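Local coordinates for protein dihydropteroate synthase (PDB 6OMZ) that probably catalyses the condensation of para-aminobenzoate with 6-hydroxymethyl-7,8-dihydropterin diphosphate to 7,8-dihydropteroate, a precursor of folates, and here holds a pterin monophosphate, at residues His271-Gln274 with Ala275-Ala279; Val258-Met262 with His263-Gly267. The protein carries 1 engineered substitution. All blocks are in the same frame, centred on the assembly; numbering follows the deposited sequence.

Contact 1 (His271-Gln274 with Ala275-Ala279); sequences HDVQ and ASVDA. With PMM (pterin-6-yl-methyl-monophosphate), chain D.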
loop_
_atom_site.group_PDB
_atom_site.type_symbol
_atom_site.label_atom_id
_atom_site.label_comp_id
_atom_site.label_asym_id
_atom_site.label_seq_id
_atom_site.Cartn_x
_atom_site.Cartn_y
_atom_site.Cartn_z
ATOM N N HIS A 271 -1.606 7.688 4.345
ATOM C CA HIS A 271 -2.190 7.850 5.669
ATOM C C HIS A 271 -3.059 9.101 5.737
ATOM O O HIS A 271 -4.160 9.076 6.303
ATOM C CB HIS A 271 -1.077 7.920 6.720
ATOM C CG HIS A 271 -0.246 6.676 6.795
ATOM N ND1 HIS A 271 -0.559 5.628 7.631
ATOM C CD2 HIS A 271 0.877 6.311 6.130
ATOM C CE1 HIS A 271 0.345 4.672 7.490
ATOM N NE2 HIS A 271 1.225 5.059 6.583
ATOM N N ASP A 272 -2.560 10.216 5.199
ATOM C CA ASP A 272 -3.263 11.502 5.265
ATOM C C ASP A 272 -4.092 11.617 3.999
ATOM O O ASP A 272 -3.648 12.151 2.978
ATOM C CB ASP A 272 -2.283 12.663 5.409
ATOM C CG ASP A 272 -2.967 13.984 5.764
ATOM O OD1 ASP A 272 -4.177 14.150 5.487
ATOM O OD2 ASP A 272 -2.276 14.866 6.326
ATOM N N VAL A 273 -5.314 11.098 4.064
ATOM C CA VAL A 273 -6.189 11.122 2.895
ATOM C C VAL A 273 -6.562 12.557 2.531
ATOM O O VAL A 273 -6.524 12.941 1.358
ATOM C CB VAL A 273 -7.419 10.234 3.159
ATOM C CG1 VAL A 273 -8.514 10.485 2.124
ATOM C CG2 VAL A 273 -6.983 8.757 3.144
ATOM N N GLN A 274 -6.879 13.381 3.529
ATOM C CA GLN A 274 -7.280 14.756 3.249
ATOM C C GLN A 274 -6.217 15.503 2.450
ATOM O O GLN A 274 -6.539 16.234 1.506
ATOM C CB GLN A 274 -7.578 15.488 4.552
ATOM C CG GLN A 274 -7.988 16.941 4.306
ATOM C CD GLN A 274 -8.340 17.679 5.586
ATOM O OE1 GLN A 274 -7.515 18.394 6.157
ATOM N NE2 GLN A 274 -9.570 17.509 6.036
ATOM N N ALA A 275 -4.945 15.323 2.796
ATOM C CA ALA A 275 -3.902 16.068 2.094
ATOM C C ALA A 275 -3.773 15.619 0.643
ATOM O O ALA A 275 -3.631 16.454 -0.258
ATOM C CB ALA A 275 -2.571 15.930 2.834
ATOM N N SER A 276 -3.828 14.308 0.386
ATOM C CA SER A 276 -3.731 13.855 -0.998
ATOM C C SER A 276 -4.992 14.185 -1.788
ATOM O O SER A 276 -4.905 14.481 -2.984
ATOM C CB SER A 276 -3.439 12.355 -1.050
ATOM O OG SER A 276 -2.042 12.106 -0.925
ATOM N N VAL A 277 -6.163 14.145 -1.144
ATOM C CA VAL A 277 -7.391 14.531 -1.838
ATOM C C VAL A 277 -7.366 16.022 -2.168
ATOM O O VAL A 277 -7.727 16.425 -3.279
ATOM C CB VAL A 277 -8.629 14.135 -1.011
ATOM C CG1 VAL A 277 -9.903 14.734 -1.621
ATOM C CG2 VAL A 277 -8.758 12.622 -0.957
ATOM N N ASP A 278 -6.898 16.856 -1.230
ATOM C CA ASP A 278 -6.697 18.279 -1.521
ATOM C C ASP A 278 -5.817 18.454 -2.755
ATOM O O ASP A 278 -6.099 19.269 -3.640
ATOM C CB ASP A 278 -6.020 18.990 -0.338
ATOM C CG ASP A 278 -6.910 19.179 0.878
ATOM O OD1 ASP A 278 -8.112 18.816 0.877
ATOM O OD2 ASP A 278 -6.369 19.735 1.868
ATOM N N ALA A 279 -4.700 17.729 -2.791
ATOM C CA ALA A 279 -3.740 17.878 -3.877
ATOM C C ALA A 279 -4.334 17.439 -5.208
ATOM O O ALA A 279 -4.123 18.090 -6.241
ATOM C CB ALA A 279 -2.483 17.073 -3.552
HETATM N N5 PMM D . 3.794 0.151 2.721
HETATM C C6 PMM D . 3.523 -0.367 3.934
HETATM C C7 PMM D . 2.530 -1.318 4.090
HETATM N N8 PMM D . 1.796 -1.817 3.088
HETATM N N1 PMM D . 1.372 -1.877 0.861
HETATM C C2 PMM D . 1.633 -1.468 -0.378
HETATM N N2 PMM D . 0.988 -2.025 -1.407
HETATM N N3 PMM D . 2.563 -0.510 -0.668
HETATM C C4 PMM D . 3.347 0.137 0.264
HETATM O O4 PMM D . 4.145 1.005 -0.076
HETATM C C4A PMM D . 3.111 -0.300 1.656
HETATM C C8A PMM D . 2.099 -1.312 1.885
HETATM C C9 PMM D . 4.417 0.050 5.065
HETATM O O10 PMM D . 4.173 1.443 5.393
HETATM P PA PMM D . 3.147 2.032 6.515
HETATM O O1P PMM D . 3.248 3.509 6.392
HETATM O O2P PMM D . 1.733 1.533 6.210
HETATM O O3P PMM D . 3.580 1.519 7.882
HETATM O O HOH W 1 -1.395 12.054 1.679
#
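With chi1 at -168°, Asp272 turns CG away from its own N and alongside its carbonyl carbon, which brings the carboxylate over the first turn of helix 273-287, where OD1 accepts from Ala275 N at 3.0 Å. The N-H comes from well above the carboxylate plane, 61° out of it, and the methyl of Ala275 packs against that same face of the group, CB to Asp272 CG 3.5 Å. Asp272 is thus the N-cap of the helix. The carbonyl of Asp272 serves the same turn: a water donates to its O and also bonds Ser276 OG, which has a second partner in Ser257 of helix 250-262, while Ser276 N reaches that O weakly.

This is the start of the helix that follows strand 267-270 of the TIM barrel, and one residue before the cap the chain enters the pterin pocket. His271 NE2 donates to O1P of the bound monophosphate at 2.6 Å, with the phosphate at the edge of the imidazole ring.

Farther along, Val273 and Val277 lie side by side, CG1 to CG2 3.8 Å. Val273 also packs on Val24, Ala57 and Ala59. In the backbone of the same pair, Val277 N donates to Val273 O at 2.8 Å.

Contact 2 (Val258-Met262 with His263-Gly267); sequences VLAAM and HGAWG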
loop_
_atom_site.group_PDB
_atom_site.type_symbol
_atom_site.label_atom_id
_atom_site.label_comp_id
_atom_site.label_asym_id
_atom_site.label_seq_id
_atom_site.Cartn_x
_atom_site.Cartn_y
_atom_site.Cartn_z
ATOM N N VAL A 258 0.053 13.613 -6.582
ATOM C CA VAL A 258 -0.251 14.367 -7.798
ATOM C C VAL A 258 0.626 13.909 -8.962
ATOM O O VAL A 258 0.142 13.707 -10.084
ATOM C CB VAL A 258 -0.106 15.874 -7.530
ATOM C CG1 VAL A 258 -0.008 16.654 -8.854
ATOM C CG2 VAL A 258 -1.297 16.352 -6.737
ATOM N N LEU A 259 1.935 13.766 -8.729
ATOM C CA LEU A 259 2.821 13.360 -9.819
ATOM C C LEU A 259 2.539 11.922 -10.230
ATOM O O LEU A 259 2.573 11.589 -11.422
ATOM C CB LEU A 259 4.287 13.540 -9.410
ATOM C CG LEU A 259 4.747 14.995 -9.219
ATOM C CD1 LEU A 259 6.175 15.062 -8.702
ATOM C CD2 LEU A 259 4.629 15.784 -10.524
ATOM N N ALA A 260 2.229 11.061 -9.258
ATOM C CA ALA A 260 1.818 9.703 -9.597
ATOM C C ALA A 260 0.547 9.705 -10.437
ATOM O O ALA A 260 0.452 8.977 -11.434
ATOM C CB ALA A 260 1.614 8.886 -8.324
ATOM N N ALA A 261 -0.446 10.517 -10.051
ATOM C CA ALA A 261 -1.668 10.590 -10.846
ATOM C C ALA A 261 -1.375 11.068 -12.264
ATOM O O ALA A 261 -1.916 10.519 -13.233
ATOM C CB ALA A 261 -2.693 11.503 -10.173
ATOM N N MET A 262 -0.528 12.100 -12.401
ATOM C CA MET A 262 -0.213 12.643 -13.720
ATOM C C MET A 262 0.463 11.610 -14.609
ATOM O O MET A 262 0.328 11.663 -15.836
ATOM C CB MET A 262 0.679 13.880 -13.583
ATOM C CG MET A 262 -0.030 15.087 -12.956
ATOM S SD MET A 262 1.135 16.444 -12.656
ATOM C CE MET A 262 2.324 16.116 -13.958
ATOM N N HIS A 263 1.189 10.667 -14.015
ATOM C CA HIS A 263 1.950 9.691 -14.777
ATOM C C HIS A 263 1.258 8.334 -14.857
ATOM O O HIS A 263 1.892 7.348 -15.239
ATOM C CB HIS A 263 3.354 9.572 -14.187
ATOM C CG HIS A 263 4.197 10.780 -14.457
ATOM N ND1 HIS A 263 4.580 11.142 -15.729
ATOM C CD2 HIS A 263 4.684 11.736 -13.629
ATOM C CE1 HIS A 263 5.294 12.254 -15.673
ATOM N NE2 HIS A 263 5.372 12.633 -14.409
ATOM N N GLY A 264 -0.027 8.271 -14.527
ATOM C CA GLY A 264 -0.854 7.130 -14.864
ATOM C C GLY A 264 -1.042 6.088 -13.784
ATOM O O GLY A 264 -1.582 5.013 -14.087
ATOM N N ALA A 265 -0.625 6.361 -12.541
ATOM C CA ALA A 265 -0.844 5.408 -11.458
ATOM C C ALA A 265 -2.333 5.122 -11.292
ATOM O O ALA A 265 -3.170 6.024 -11.385
ATOM C CB ALA A 265 -0.276 5.936 -10.132
ATOM N N TRP A 266 -2.652 3.849 -11.046
ATOM C CA TRP A 266 -4.026 3.458 -10.733
ATOM C C TRP A 266 -4.435 3.939 -9.346
ATOM O O TRP A 266 -5.592 4.334 -9.130
ATOM C CB TRP A 266 -4.164 1.929 -10.835
ATOM C CG TRP A 266 -5.386 1.367 -10.151
ATOM C CD1 TRP A 266 -6.651 1.259 -10.674
ATOM C CD2 TRP A 266 -5.455 0.846 -8.815
ATOM N NE1 TRP A 266 -7.501 0.701 -9.738
ATOM C CE2 TRP A 266 -6.796 0.445 -8.590
ATOM C CE3 TRP A 266 -4.514 0.675 -7.788
ATOM C CZ2 TRP A 266 -7.220 -0.120 -7.380
ATOM C CZ3 TRP A 266 -4.941 0.117 -6.573
ATOM C CH2 TRP A 266 -6.280 -0.278 -6.388
ATOM N N GLY A 267 -3.510 3.893 -8.381
ATOM C CA GLY A 267 -3.838 4.293 -7.026
ATOM C C GLY A 267 -2.636 4.807 -6.262
ATOM O O GLY A 267 -1.483 4.642 -6.676
HETATM O O HOH W 2 -3.615 8.287 -13.061
#
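The imidazole of His263 lies beside the last turn of helix 250-262, where it meets the carbonyl of Leu259 obliquely: CD2 comes to 3.1 Å from Leu259 O. Met262 C also lies obliquely to the ring, and Pro213 of helix 212-216 touches the same side chain. With chi1 at -71°, CG sits beside the backbone N of His263, so ring and N-H approach the same Leu259 carbonyl; that N-H divides itself between weak bonds to Leu259 O and Ala260 O.

Beyond His263 the chain turns back on the helix end. Gly264, at positive phi (97°), is the C-prime residue of a Schellman motif: Ala265 N donates to Ala260 O at 3.0 Å, and Gly264 N donates to Ala261 O at 3.2 Å. Ala265 N lies tilted 34° from the Ala260 carbonyl plane, whereas Gly264 N sits high above that of Ala261. Ala265 then turns its methyl inward onto the helix, CB to Ala260 CB 3.9 Å, which closes the turn with a small apolar contact. One residue on from Ala260, Ala261 packs against Leu280 and Leu283 of helix 273-287.

A water donates to Ala261 O at 2.8 Å and also to Ala265 O, tying the helix end to the chain that leads into strand 267-270. The carbonyls of Leu259, Ala260 and Ala261 are therefore met by backbone N-H groups, and that of Ala261 by water as well; the positive phi of Gly264 is a conformation glycine adopts easily, having no CB to crowd the carbonyl O of His263.

How the contacts relate
Contact 2 ends helix 250-262 and contact 1 begins helix 273-287; strand 267-270 runs between them, so the two flank the strand of a helix-strand-helix passage in the barrel. Their centres are about 14 Å apart. They meet where the helices pack together, with Ala279 O 3.4 Å from Val258 CG2. Only contact 1 reaches the ligand: His271 shares the phosphate-bearing pterin with Arg70, Asn121, Asp193, Lys229 and Arg269. In contact 2 the side chain of Ala260 stays about 12 Å from the bound pterin-6-yl-methyl-monophosphate (PMM). The capped helix start thus lies at the pocket end of the strand, and the Schellman turn at its other end.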